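Local coordinates for PRESAN domain-containing protein (Plasmodium falciparum, PDB 7D2W) that is of unknown function but, as a PHISTa-like member of the PRESAN family built on a four-helix bundle, probably acts by binding other proteins, at residues E54-L59 against L69-H74; V60-P63 against Y67-N70; N141-K146 against D150-F155. All coordinates share one frame; numbering follows the deposited sequence. Where two conformers were deposited one is given.

Contact 1. Residues E54-L59 against L69-H74; sequences ELFDLL and LNIWNH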
loop_
_atom_site.group_PDB
_atom_site.type_symbol
_atom_site.label_atom_id
_atom_site.label_comp_id
_atom_site.label_asym_id
_atom_site.label_seq_id
_atom_site.Cartn_x
_atom_site.Cartn_y
_atom_site.Cartn_z
ATOM N N GLU A 54 19.043 4.203 -5.935
ATOM C CA GLU A 54 20.408 3.996 -6.412
ATOM C C GLU A 54 21.352 5.018 -5.781
ATOM O O GLU A 54 22.432 4.674 -5.286
ATOM C CB GLU A 54 20.440 4.082 -7.942
ATOM C CG GLU A 54 19.653 2.965 -8.647
ATOM C CD GLU A 54 19.319 3.272 -10.112
ATOM O OE1 GLU A 54 19.366 4.454 -10.518
ATOM O OE2 GLU A 54 18.998 2.320 -10.858
ATOM N N LEU A 55 20.939 6.278 -5.763
ATOM C CA LEU A 55 21.727 7.329 -5.130
ATOM C C LEU A 55 21.925 7.088 -3.641
ATOM O O LEU A 55 22.907 7.573 -3.068
ATOM C CB LEU A 55 21.043 8.662 -5.370
ATOM C CG LEU A 55 21.694 9.965 -4.964
ATOM C CD1 LEU A 55 22.922 10.257 -5.791
ATOM C CD2 LEU A 55 20.626 11.017 -5.144
ATOM N N PHE A 56 21.005 6.357 -2.995
ATOM C CA PHE A 56 21.158 6.002 -1.589
ATOM C C PHE A 56 22.279 5.006 -1.359
ATOM O O PHE A 56 22.512 4.611 -0.212
ATOM C CB PHE A 56 19.866 5.414 -1.012
ATOM C CG PHE A 56 18.858 6.447 -0.594
ATOM C CD1 PHE A 56 19.110 7.792 -0.774
ATOM C CD2 PHE A 56 17.646 6.071 -0.041
ATOM C CE1 PHE A 56 18.180 8.756 -0.402
ATOM C CE2 PHE A 56 16.716 7.024 0.331
ATOM C CZ PHE A 56 16.984 8.373 0.138
ATOM N N ASP A 57 22.956 4.549 -2.408
ATOM C CA ASP A 57 24.136 3.724 -2.216
ATOM C C ASP A 57 25.417 4.480 -2.510
ATOM O O ASP A 57 26.480 4.075 -2.029
ATOM C CB ASP A 57 24.045 2.455 -3.074
ATOM C CG ASP A 57 22.725 1.708 -2.869
ATOM O OD1 ASP A 57 22.098 1.873 -1.801
ATOM O OD2 ASP A 57 22.306 0.953 -3.771
ATOM N N LEU A 58 25.325 5.594 -3.245
ATOM C CA LEU A 58 26.437 6.525 -3.373
ATOM C C LEU A 58 26.678 7.319 -2.099
ATOM O O LEU A 58 27.709 7.998 -1.994
ATOM C CB LEU A 58 26.174 7.488 -4.522
ATOM C CG LEU A 58 25.702 6.764 -5.775
ATOM C CD1 LEU A 58 25.262 7.763 -6.824
ATOM C CD2 LEU A 58 26.820 5.868 -6.273
ATOM N N LEU A 59 25.745 7.261 -1.145
ATOM C CA LEU A 59 25.910 7.866 0.177
ATOM C C LEU A 59 26.362 6.772 1.133
ATOM O O LEU A 59 25.555 6.034 1.700
ATOM C CB LEU A 59 24.618 8.524 0.642
ATOM C CG LEU A 59 24.068 9.555 -0.340
ATOM C CD1 LEU A 59 22.675 9.977 0.051
ATOM C CD2 LEU A 59 24.990 10.753 -0.388
ATOM N N LEU A 69 18.963 18.090 2.210
ATOM C CA LEU A 69 17.720 18.816 1.950
ATOM C C LEU A 69 17.285 18.658 0.502
ATOM O O LEU A 69 16.087 18.588 0.210
ATOM C CB LEU A 69 17.883 20.298 2.302
ATOM C CG LEU A 69 18.202 20.556 3.782
ATOM C CD1 LEU A 69 18.670 21.981 4.059
ATOM C CD2 LEU A 69 16.990 20.204 4.625
ATOM N N ASN A 70 18.248 18.611 -0.415
ATOM C CA ASN A 70 17.970 18.350 -1.822
ATOM C C ASN A 70 17.295 16.988 -2.002
ATOM O O ASN A 70 16.300 16.876 -2.719
ATOM C CB ASN A 70 19.285 18.417 -2.606
ATOM C CG ASN A 70 19.091 18.338 -4.103
ATOM O OD1 ASN A 70 18.934 17.253 -4.666
ATOM N ND2 ASN A 70 19.132 19.490 -4.767
ATOM N N ILE A 71 17.835 15.966 -1.345
ATOM C CA ILE A 71 17.223 14.635 -1.394
ATOM C C ILE A 71 15.783 14.683 -0.887
ATOM O O ILE A 71 14.878 14.095 -1.494
ATOM C CB ILE A 71 18.076 13.640 -0.583
ATOM C CG1 ILE A 71 19.345 13.274 -1.355
ATOM C CG2 ILE A 71 17.279 12.400 -0.221
ATOM C CD1 ILE A 71 20.476 12.825 -0.460
ATOM N N TRP A 72 15.542 15.388 0.223
ATOM C CA TRP A 72 14.180 15.492 0.749
ATOM C C TRP A 72 13.226 16.179 -0.238
ATOM O O TRP A 72 12.051 15.807 -0.335
ATOM C CB TRP A 72 14.204 16.233 2.086
ATOM C CG TRP A 72 12.920 16.171 2.867
ATOM C CD1 TRP A 72 12.081 17.216 3.148
ATOM C CD2 TRP A 72 12.331 15.010 3.475
ATOM N NE1 TRP A 72 11.012 16.772 3.892
ATOM C CE2 TRP A 72 11.143 15.430 4.109
ATOM C CE3 TRP A 72 12.698 13.660 3.553
ATOM C CZ2 TRP A 72 10.313 14.552 4.803
ATOM C CZ3 TRP A 72 11.868 12.784 4.249
ATOM C CH2 TRP A 72 10.698 13.241 4.874
ATOM N N ASN A 73 13.704 17.186 -0.972
ATOM C CA ASN A 73 12.852 17.800 -1.987
ATOM C C ASN A 73 12.492 16.799 -3.081
ATOM O O ASN A 73 11.359 16.791 -3.569
ATOM C CB ASN A 73 13.536 19.033 -2.588
ATOM C CG ASN A 73 13.620 20.179 -1.602
ATOM O OD1 ASN A 73 12.849 20.241 -0.642
ATOM N ND2 ASN A 73 14.554 21.099 -1.835
ATOM N N HIS A 74 13.442 15.950 -3.490
ATOM C CA HIS A 74 13.108 14.892 -4.441
ATOM C C HIS A 74 12.105 13.905 -3.836
ATOM O O HIS A 74 11.226 13.396 -4.539
ATOM C CB HIS A 74 14.372 14.151 -4.893
ATOM C CG HIS A 74 15.274 14.959 -5.782
ATOM N ND1 HIS A 74 14.923 15.347 -7.061
ATOM C CD2 HIS A 74 16.517 15.453 -5.565
ATOM C CE1 HIS A 74 15.912 16.050 -7.590
ATOM N NE2 HIS A 74 16.888 16.135 -6.701
#
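I71, projecting from helix 65-93, supplies nearly all that this helix gives to the contact, and its two branches serve different partners on 54-59. With CG1 beside the backbone N (chi1 -75°), CG2 is left anti to that N and pointed at F56, while CG1 carries CD1 the other way to L59. I71 CG2 lies 3.8 Å from F56 CE1, in the plane of the ring and at its edge. The F56 ring therefore offers C-H groups here, and the two side chains cross obliquely. L59 meets the second branch tip to tip, L59 CD1 standing 3.6 Å from I71 CD1. I71 was modelled in two conformers, and these distances hold for one of them. Outside the segments, F56 and I71 both touch I156 of helix 149-181.

The polar contacts stay within or beside the segments. D57 N bonds to E54 O at 2.9 Å, from residue i to i-3, whereas the bond from L59 N to L55 O is weak at 3.4 Å. The carbonyls of F56 and L59 both accept hydrogen bonds from K153 NZ, so a lysine of helix 149-181 gathers up backbone oxygens near the C-terminal part of helix 49-58. On the other segment, W72 NE1 donates to T136 OG1. Across the interface itself, three buried apolar residues meet through methyls and a ring edge, so the contact between the segments rests on buried apolar surface, while the polar anchoring of 54-59 comes from the lysine of a third helix.

Contact 2. Residues V60-P63 against Y67-N70; sequences VQVP and YLLN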
loop_
_atom_site.group_PDB
_atom_site.type_symbol
_atom_site.label_atom_id
_atom_site.label_comp_id
_atom_site.label_asym_id
_atom_site.label_seq_id
_atom_site.Cartn_x
_atom_site.Cartn_y
_atom_site.Cartn_z
ATOM N N VAL A 60 27.678 6.658 1.286
ATOM C CA VAL A 60 28.268 5.758 2.270
ATOM C C VAL A 60 28.538 6.492 3.581
ATOM O O VAL A 60 28.588 5.865 4.647
ATOM C CB VAL A 60 29.559 5.139 1.705
ATOM C CG1 VAL A 60 29.234 3.948 0.817
ATOM C CG2 VAL A 60 30.346 6.185 0.923
ATOM N N GLN A 61 28.737 7.806 3.508
ATOM C CA GLN A 61 28.878 8.685 4.653
ATOM C C GLN A 61 27.750 9.697 4.619
ATOM O O GLN A 61 27.157 9.949 3.568
ATOM C CB GLN A 61 30.216 9.434 4.640
ATOM C CG GLN A 61 31.438 8.564 4.470
ATOM C CD GLN A 61 32.723 9.355 4.613
ATOM O OE1 GLN A 61 32.869 10.439 4.042
ATOM N NE2 GLN A 61 33.661 8.824 5.389
ATOM N N VAL A 62 27.468 10.284 5.777
ATOM C CA VAL A 62 26.490 11.364 5.862
ATOM C C VAL A 62 26.966 12.513 4.975
ATOM O O VAL A 62 28.088 12.999 5.141
ATOM C CB VAL A 62 26.280 11.823 7.313
ATOM C CG1 VAL A 62 25.196 12.887 7.379
ATOM C CG2 VAL A 62 25.922 10.636 8.181
ATOM N N PRO A 63 26.161 12.950 4.015
ATOM C CA PRO A 63 26.564 14.068 3.150
ATOM C C PRO A 63 26.243 15.397 3.809
ATOM O O PRO A 63 25.609 15.419 4.875
ATOM C CB PRO A 63 25.713 13.847 1.890
ATOM C CG PRO A 63 24.477 13.209 2.408
ATOM C CD PRO A 63 24.876 12.360 3.603
ATOM N N TYR A 67 22.881 18.852 0.767
ATOM C CA TYR A 67 22.639 17.644 -0.010
ATOM C C TYR A 67 21.431 16.906 0.536
ATOM O O TYR A 67 20.519 16.528 -0.209
ATOM C CB TYR A 67 23.892 16.766 0.030
ATOM C CG TYR A 67 24.010 15.687 -1.029
ATOM C CD1 TYR A 67 22.889 15.146 -1.647
ATOM C CD2 TYR A 67 25.251 15.183 -1.376
ATOM C CE1 TYR A 67 23.012 14.144 -2.589
ATOM C CE2 TYR A 67 25.389 14.185 -2.312
ATOM C CZ TYR A 67 24.267 13.663 -2.915
ATOM O OH TYR A 67 24.399 12.655 -3.847
ATOM N N LEU A 68 21.399 16.711 1.856
ATOM C CA LEU A 68 20.271 16.028 2.478
ATOM C C LEU A 68 18.953 16.748 2.209
ATOM O O LEU A 68 17.920 16.098 1.990
ATOM C CB LEU A 68 20.525 15.898 3.980
ATOM C CG LEU A 68 21.600 14.848 4.278
ATOM C CD1 LEU A 68 21.879 14.771 5.771
ATOM C CD2 LEU A 68 21.184 13.480 3.734
ATOM N N LEU A 69 18.963 18.090 2.210
ATOM C CA LEU A 69 17.720 18.816 1.950
ATOM C C LEU A 69 17.285 18.658 0.502
ATOM O O LEU A 69 16.087 18.588 0.210
ATOM C CB LEU A 69 17.883 20.298 2.302
ATOM C CG LEU A 69 18.202 20.556 3.782
ATOM C CD1 LEU A 69 18.670 21.981 4.059
ATOM C CD2 LEU A 69 16.990 20.204 4.625
ATOM N N ASN A 70 18.248 18.611 -0.415
ATOM C CA ASN A 70 17.970 18.350 -1.822
ATOM C C ASN A 70 17.295 16.988 -2.002
ATOM O O ASN A 70 16.300 16.876 -2.719
ATOM C CB ASN A 70 19.285 18.417 -2.606
ATOM C CG ASN A 70 19.091 18.338 -4.103
ATOM O OD1 ASN A 70 18.934 17.253 -4.666
ATOM N ND2 ASN A 70 19.132 19.490 -4.767
#
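P63 and Y67 bring the backbones closest, with P63 CA 6.2 Å from Y67 CA. The 60-63 segment is a loop, extended at V62 and P63, that leads into helix 65-93, and 67-70 lies in the opening turns of that same helix; the contact thus folds the entry to the helix against its own start.

The proline ring sits between two side chains of the helix. P63 CB approaches Y67 CD2 at 3.6 Å, a placement oblique to the aromatic ring; Y67 swings CG anti to its own N (chi1 -162°), which leaves the start of the ring beside the proline. P63 CG meets L68 CD2, also at 3.6 Å, and the two side chains cross at about a right angle. The other methyl, L68 CD1, runs to V62 CG1 at a looser 4.1 Å. Beyond the segments, I149 touches both V62 and P63, and L68 packs on L143 of helix 117-144.

Every contact between the side chains joins carbon to carbon. The P63 ring, with few degrees of freedom of its own, touches Y67 through CB and L68 through CG, so the contact is apolar and partly buried, and lays the loop against the first turns of helix 65-93 by van der Waals contact.

Contact 3. Residues N141-K146 against D150-F155; sequences NLLNKK and DEIKSF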
loop_
_atom_site.group_PDB
_atom_site.type_symbol
_atom_site.label_atom_id
_atom_site.label_comp_id
_atom_site.label_asym_id
_atom_site.label_seq_id
_atom_site.Cartn_x
_atom_site.Cartn_y
_atom_site.Cartn_z
ATOM N N ASN A 141 14.357 16.745 12.760
ATOM C CA ASN A 141 14.833 16.258 14.050
ATOM C C ASN A 141 15.938 15.222 13.874
ATOM O O ASN A 141 16.933 15.237 14.605
ATOM C CB ASN A 141 13.664 15.704 14.862
ATOM C CG ASN A 141 12.696 16.797 15.302
ATOM O OD1 ASN A 141 12.850 17.960 14.928
ATOM N ND2 ASN A 141 11.695 16.427 16.094
ATOM N N LEU A 142 15.791 14.327 12.898
ATOM C CA LEU A 142 16.853 13.375 12.588
ATOM C C LEU A 142 18.137 14.090 12.205
ATOM O O LEU A 142 19.222 13.738 12.676
ATOM C CB LEU A 142 16.407 12.464 11.453
ATOM C CG LEU A 142 16.794 10.997 11.527
ATOM C CD1 LEU A 142 16.445 10.425 12.884
ATOM C CD2 LEU A 142 16.038 10.271 10.447
ATOM N N LEU A 143 18.031 15.090 11.332
ATOM C CA LEU A 143 19.212 15.847 10.930
ATOM C C LEU A 143 19.883 16.492 12.135
ATOM O O LEU A 143 21.101 16.384 12.319
ATOM C CB LEU A 143 18.828 16.916 9.905
ATOM C CG LEU A 143 18.332 16.451 8.533
ATOM C CD1 LEU A 143 18.405 17.591 7.542
ATOM C CD2 LEU A 143 19.104 15.237 8.033
ATOM N N ASN A 144 19.094 17.164 12.972
ATOM C CA ASN A 144 19.677 17.955 14.048
ATOM C C ASN A 144 20.353 17.077 15.091
ATOM O O ASN A 144 21.322 17.507 15.721
ATOM C CB ASN A 144 18.601 18.847 14.676
ATOM C CG ASN A 144 18.095 19.917 13.710
ATOM O OD1 ASN A 144 18.779 20.271 12.750
ATOM N ND2 ASN A 144 16.893 20.432 13.964
ATOM N N LYS A 145 19.890 15.839 15.267
ATOM C CA LYS A 145 20.524 14.934 16.217
ATOM C C LYS A 145 21.676 14.151 15.598
ATOM O O LYS A 145 22.179 13.217 16.239
ATOM C CB LYS A 145 19.510 13.958 16.810
ATOM C CG LYS A 145 19.148 12.761 15.910
ATOM C CD LYS A 145 18.450 11.660 16.712
ATOM C CE LYS A 145 18.361 10.360 15.917
ATOM N NZ LYS A 145 17.208 9.515 16.341
ATOM N N LYS A 146 22.097 14.522 14.384
ATOM C CA LYS A 146 23.236 13.925 13.687
ATOM C C LYS A 146 23.135 12.398 13.641
ATOM O O LYS A 146 24.002 11.676 14.122
ATOM C CB LYS A 146 24.548 14.386 14.329
ATOM C CG LYS A 146 24.610 15.874 14.628
ATOM C CD LYS A 146 24.567 16.732 13.350
ATOM C CE LYS A 146 25.598 16.308 12.296
ATOM N NZ LYS A 146 26.824 17.166 12.346
ATOM N N ASP A 150 22.823 5.465 7.631
ATOM C CA ASP A 150 21.930 4.320 7.439
ATOM C C ASP A 150 20.555 4.599 8.020
ATOM O O ASP A 150 19.529 4.215 7.441
ATOM C CB ASP A 150 22.517 3.067 8.088
ATOM C CG ASP A 150 23.546 2.382 7.218
ATOM O OD1 ASP A 150 23.805 2.865 6.095
ATOM O OD2 ASP A 150 24.095 1.352 7.667
ATOM N N GLU A 151 20.521 5.246 9.183
ATOM C CA GLU A 151 19.256 5.572 9.821
ATOM C C GLU A 151 18.479 6.577 8.986
ATOM O O GLU A 151 17.257 6.453 8.817
ATOM C CB GLU A 151 19.517 6.107 11.237
ATOM C CG GLU A 151 18.248 6.476 12.005
ATOM C CD GLU A 151 18.485 6.757 13.492
ATOM O OE1 GLU A 151 19.653 6.760 13.937
ATOM O OE2 GLU A 151 17.486 6.961 14.220
ATOM N N ILE A 152 19.175 7.575 8.450
ATOM C CA ILE A 152 18.514 8.593 7.642
ATOM C C ILE A 152 17.948 7.983 6.366
ATOM O O ILE A 152 16.819 8.289 5.963
ATOM C CB ILE A 152 19.495 9.742 7.348
ATOM C CG1 ILE A 152 19.814 10.494 8.646
ATOM C CG2 ILE A 152 18.936 10.670 6.268
ATOM C CD1 ILE A 152 20.973 11.468 8.515
ATOM N N LYS A 153 18.718 7.114 5.707
ATOM C CA LYS A 153 18.237 6.490 4.473
ATOM C C LYS A 153 17.005 5.630 4.732
ATOM O O LYS A 153 16.027 5.672 3.973
ATOM C CB LYS A 153 19.352 5.649 3.846
ATOM C CG LYS A 153 20.560 6.446 3.400
ATOM C CD LYS A 153 21.478 5.613 2.507
ATOM C CE LYS A 153 22.155 4.496 3.282
ATOM N NZ LYS A 153 23.456 4.116 2.665
ATOM N N SER A 154 17.039 4.832 5.800
ATOM C CA SER A 154 15.870 4.033 6.143
ATOM C C SER A 154 14.684 4.926 6.469
ATOM O O SER A 154 13.545 4.609 6.108
ATOM C CB SER A 154 16.183 3.109 7.326
ATOM O OG SER A 154 17.303 2.298 7.031
ATOM N N PHE A 155 14.930 6.048 7.153
ATOM C CA PHE A 155 13.835 6.958 7.472
ATOM C C PHE A 155 13.171 7.477 6.198
ATOM O O PHE A 155 11.938 7.473 6.077
ATOM C CB PHE A 155 14.351 8.111 8.334
ATOM C CG PHE A 155 13.407 9.273 8.406
ATOM C CD1 PHE A 155 12.364 9.284 9.323
ATOM C CD2 PHE A 155 13.550 10.347 7.533
ATOM C CE1 PHE A 155 11.487 10.351 9.383
ATOM C CE2 PHE A 155 12.682 11.412 7.577
ATOM C CZ PHE A 155 11.639 11.416 8.519
#
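L142 carries most of this contact with its two methyls. L142 CD2 comes within 3.5 Å of F155 CB and equally close to F155 CG, oblique to the ring where the aromatic side chain begins, and the two side chains run antiparallel alongside one another. L142 CD2 also approaches I152 CG1 at 4.2 Å. L142 CD1 turns to the outer side, 3.9 Å from E151 OE2. Deeper in, L143 CD2 touches I152 CD1 at 4.2 Å.

At the exposed margin K145 NZ makes a salt bridge to E151 OE2 at 3.3 Å, with a weak hydrogen bond, the two side chains crossing at about a right angle. K145 reaches there by placing CG between its backbone N and carbonyl carbon (chi1 79°) and then running extended.

The two segments flank the connecting loop of an antiparallel helical hairpin in the four-helix bundle, helix 117-144 turning through it into helix 149-181. K146 takes left-handed backbone angles, and K146 N bonds to L143 O at 3.0 Å as the chain leaves the first helix.

Further out, A147 of the loop touches both L142 and I152, L143 rests on R65 and L68 of helix 65-93, and F155 lies on R138 and F139. On the outward side of helix 149-181, S154 OG hydrogen-bonds to D150 OD1 of the second subunit.

Overall arrangement
All three contacts gather at one end of the bundle. Contact 1 is the buried one; contacts 2 and 3 are partly buried and run out to solvent. Contacts 1 and 2 share helix 65-93, and Y67 of contact 2 packs on L55 and L59 of contact 1. Contact 3 joins the two later helices, yet meets both others: L143 touches L69, F155 packs on W72, and the lysine K153 ties contact 3 to contact 1. Chemistry follows position: contacts 1 and 2 are apolar across their segments, one through the two branches of an isoleucine meeting a leucine and a ring edge, the other around a proline, while the salt bridge belongs to the more exposed margin of contact 3.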